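Local coordinates for geranylgeranyl pyrophosphate synthase (Corynebacterium glutamicum, PDB 3QQV), which catalyses the Mg2+-dependent condensation of isopentenyl diphosphate with allylic diphosphates, lengthening the prenyl chain to form geranylgeranyl diphosphate, at the interface of chains A and B. Numbering follows the deposited sequence. Chains: chain A/B, Geranylgeranyl pyrophosphate synthase.

The interface of chains A and B. Residues chain A 131, 134, 136-137; chain B 198-201.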
ATOM      1  N   HIS A 131       4.237  -7.592  21.356  1.00114.75           N
ATOM      2  CA  HIS A 131       3.065  -7.295  22.178  1.00117.22           C
ATOM      3  C   HIS A 131       2.948  -8.245  23.378  1.00118.10           C
ATOM      4  O   HIS A 131       2.215  -7.966  24.330  1.00118.26           O
ATOM      5  CB  HIS A 131       1.794  -7.330  21.321  1.00116.89           C
ATOM      6  CG  HIS A 131       0.670  -6.501  21.864  1.00117.76           C
ATOM      7  ND1 HIS A 131       0.822  -5.174  22.208  1.00117.57           N
ATOM      8  CD2 HIS A 131      -0.627  -6.806  22.103  1.00117.32           C
ATOM      9  CE1 HIS A 131      -0.331  -4.701  22.646  1.00115.12           C
ATOM     10  NE2 HIS A 131      -1.227  -5.671  22.592  1.00116.33           N
ATOM     11  N   ASN A 134       5.231  -6.567  26.014  1.00127.77           N
ATOM     12  CA  ASN A 134       4.590  -5.369  26.571  1.00129.67           C
ATOM     13  C   ASN A 134       3.445  -5.678  27.540  1.00130.96           C
ATOM     14  O   ASN A 134       3.180  -4.889  28.454  1.00131.20           O
ATOM     15  CB  ASN A 134       4.075  -4.455  25.450  1.00129.42           C
ATOM     16  CG  ASN A 134       5.195  -3.759  24.686  1.00129.09           C
ATOM     17  OD1 ASN A 134       4.976  -3.255  23.584  1.00128.12           O
ATOM     18  ND2 ASN A 134       6.393  -3.722  25.266  1.00125.53           N
ATOM     19  N   PHE A 136       0.184  -5.654  26.898  1.00131.31           N
ATOM     20  CA  PHE A 136      -0.758  -4.542  26.765  1.00130.25           C
ATOM     21  C   PHE A 136      -2.135  -4.948  26.207  1.00129.79           C
ATOM     22  O   PHE A 136      -2.381  -6.126  25.933  1.00130.35           O
ATOM     23  CB  PHE A 136      -0.125  -3.418  25.936  1.00128.88           C
ATOM     24  N   GLU A 137      -3.016  -3.958  26.049  1.00128.43           N
ATOM     25  CA  GLU A 137      -4.428  -4.156  25.677  1.00126.57           C
ATOM     26  C   GLU A 137      -4.630  -4.590  24.216  1.00124.02           C
ATOM     27  O   GLU A 137      -3.975  -4.075  23.307  1.00124.69           O
ATOM     28  CB  GLU A 137      -5.211  -2.862  25.961  1.00126.92           C
ATOM     29  CG  GLU A 137      -6.730  -2.924  25.752  1.00128.44           C
ATOM     30  CD  GLU A 137      -7.499  -3.383  26.983  1.00132.17           C
ATOM     31  OE1 GLU A 137      -6.871  -3.701  28.015  1.00133.15           O
ATOM     32  OE2 GLU A 137      -8.746  -3.419  26.918  1.00133.16           O
TER
ATOM     33  N   GLU B 198      -3.933   2.758  20.744  1.00 67.31           N
ATOM     34  CA  GLU B 198      -5.023   1.816  21.002  1.00 69.70           C
ATOM     35  C   GLU B 198      -4.561   0.543  21.714  1.00 76.03           C
ATOM     36  O   GLU B 198      -5.280   0.010  22.563  1.00 77.74           O
ATOM     37  CB  GLU B 198      -5.756   1.462  19.707  1.00 67.23           C
ATOM     38  CG  GLU B 198      -6.757   2.512  19.255  1.00 72.19           C
ATOM     39  CD  GLU B 198      -7.497   2.127  17.983  1.00 86.27           C
ATOM     40  OE1 GLU B 198      -7.638   0.917  17.706  1.00 87.37           O
ATOM     41  OE2 GLU B 198      -7.944   3.042  17.260  1.00 93.13           O
ATOM     42  N   SER B 199      -3.361   0.072  21.374  1.00 77.41           N
ATOM     43  CA  SER B 199      -2.803  -1.139  21.975  1.00 79.12           C
ATOM     44  C   SER B 199      -2.298  -0.891  23.395  1.00 78.53           C
ATOM     45  O   SER B 199      -2.473  -1.732  24.268  1.00 80.91           O
ATOM     46  CB  SER B 199      -1.684  -1.722  21.103  1.00 78.33           C
ATOM     47  OG  SER B 199      -0.412  -1.196  21.452  1.00 72.36           O
ATOM     48  N   HIS B 200      -1.680   0.265  23.621  1.00 79.13           N
ATOM     49  CA  HIS B 200      -1.170   0.618  24.948  1.00 82.65           C
ATOM     50  C   HIS B 200      -2.225   1.268  25.850  1.00 83.36           C
ATOM     51  O   HIS B 200      -1.899   1.714  26.955  1.00 79.39           O
ATOM     52  CB  HIS B 200       0.069   1.517  24.831  1.00 83.08           C
ATOM     53  CG  HIS B 200       1.337   0.762  24.572  1.00 97.95           C
ATOM     54  ND1 HIS B 200       1.598   0.132  23.372  1.00101.54           N
ATOM     55  CD2 HIS B 200       2.412   0.529  25.361  1.00105.09           C
ATOM     56  CE1 HIS B 200       2.779  -0.456  23.434  1.00103.79           C
ATOM     57  NE2 HIS B 200       3.294  -0.231  24.630  1.00108.69           N
ATOM     58  N   ALA B 201      -3.476   1.301  25.372  1.00 85.35           N
ATOM     59  CA  ALA B 201      -4.607   1.981  26.029  1.00 86.27           C
ATOM     60  C   ALA B 201      -4.222   3.360  26.573  1.00 86.92           C
ATOM     61  O   ALA B 201      -4.499   3.687  27.732  1.00 88.69           O
ATOM     62  CB  ALA B 201      -5.213   1.095  27.129  1.00 85.67           C
TER
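Helix 170-199 of chain B runs out at B:Ser199, and the chain leaves it through B:His200 into a left-handed turn at B:Ala201 (phi 43°), while the facing loop of chain A, A:Phe136 and A:Glu137, is nearly extended just beyond helix 130-134. The two backbones meet at close range without a hydrogen bond. B:Ser199 O lies 2.9 Å from A:Glu137 N, but the N-H points elsewhere; the same oxygen is 2.9 Å from A:Glu137 O, a pairing of two acceptors that reads as a clash and marks local strain. B:Ser199 O rests 3.3 Å from CB of A:Phe136, whose side chain is incomplete.

Each chain braces its own side of the contact with an internal hydrogen bond. A:His131, with CG anti to its backbone N (chi1 -155°), turns its imidazole edge towards A:Glu137. NE2 gives a long hydrogen bond of 3.3 Å to the carbonyl O of A:Glu137, nearly in the ring plane but reaching the oxygen from above the carbonyl plane. If NE2 carries the hydrogen, this bond may offset part of the negative charge on the carbonyl O, while the helix C-terminus may add to that on B:Ser199 O. CE1 of A:His131 packs 3.6 Å from CB of B:Ser199, which comes in obliquely from one side of the ring plane.

B:His200 is likewise held by a bond within its own chain. Its ND1 is hydrogen-bonded to the hydroxyl OG of B:Ser199 at 3.1 Å, tying the ring back over the helix end. The far CE1-NE2 side approaches the amide of A:Asn134, whose OD1 is 3.6 Å from NE2. Amide and ring cross obliquely, 62° apart, a van der Waals meeting.

The patch illustrates a marginal contact in which each chain holds its own groups while the backbones approach closely: in this predominantly helical prenyltransferase fold, the end of the helix carrying the Mg2+-binding B:Asp194 abuts the partner's loop, with a twin across the two-fold of the probable dimer.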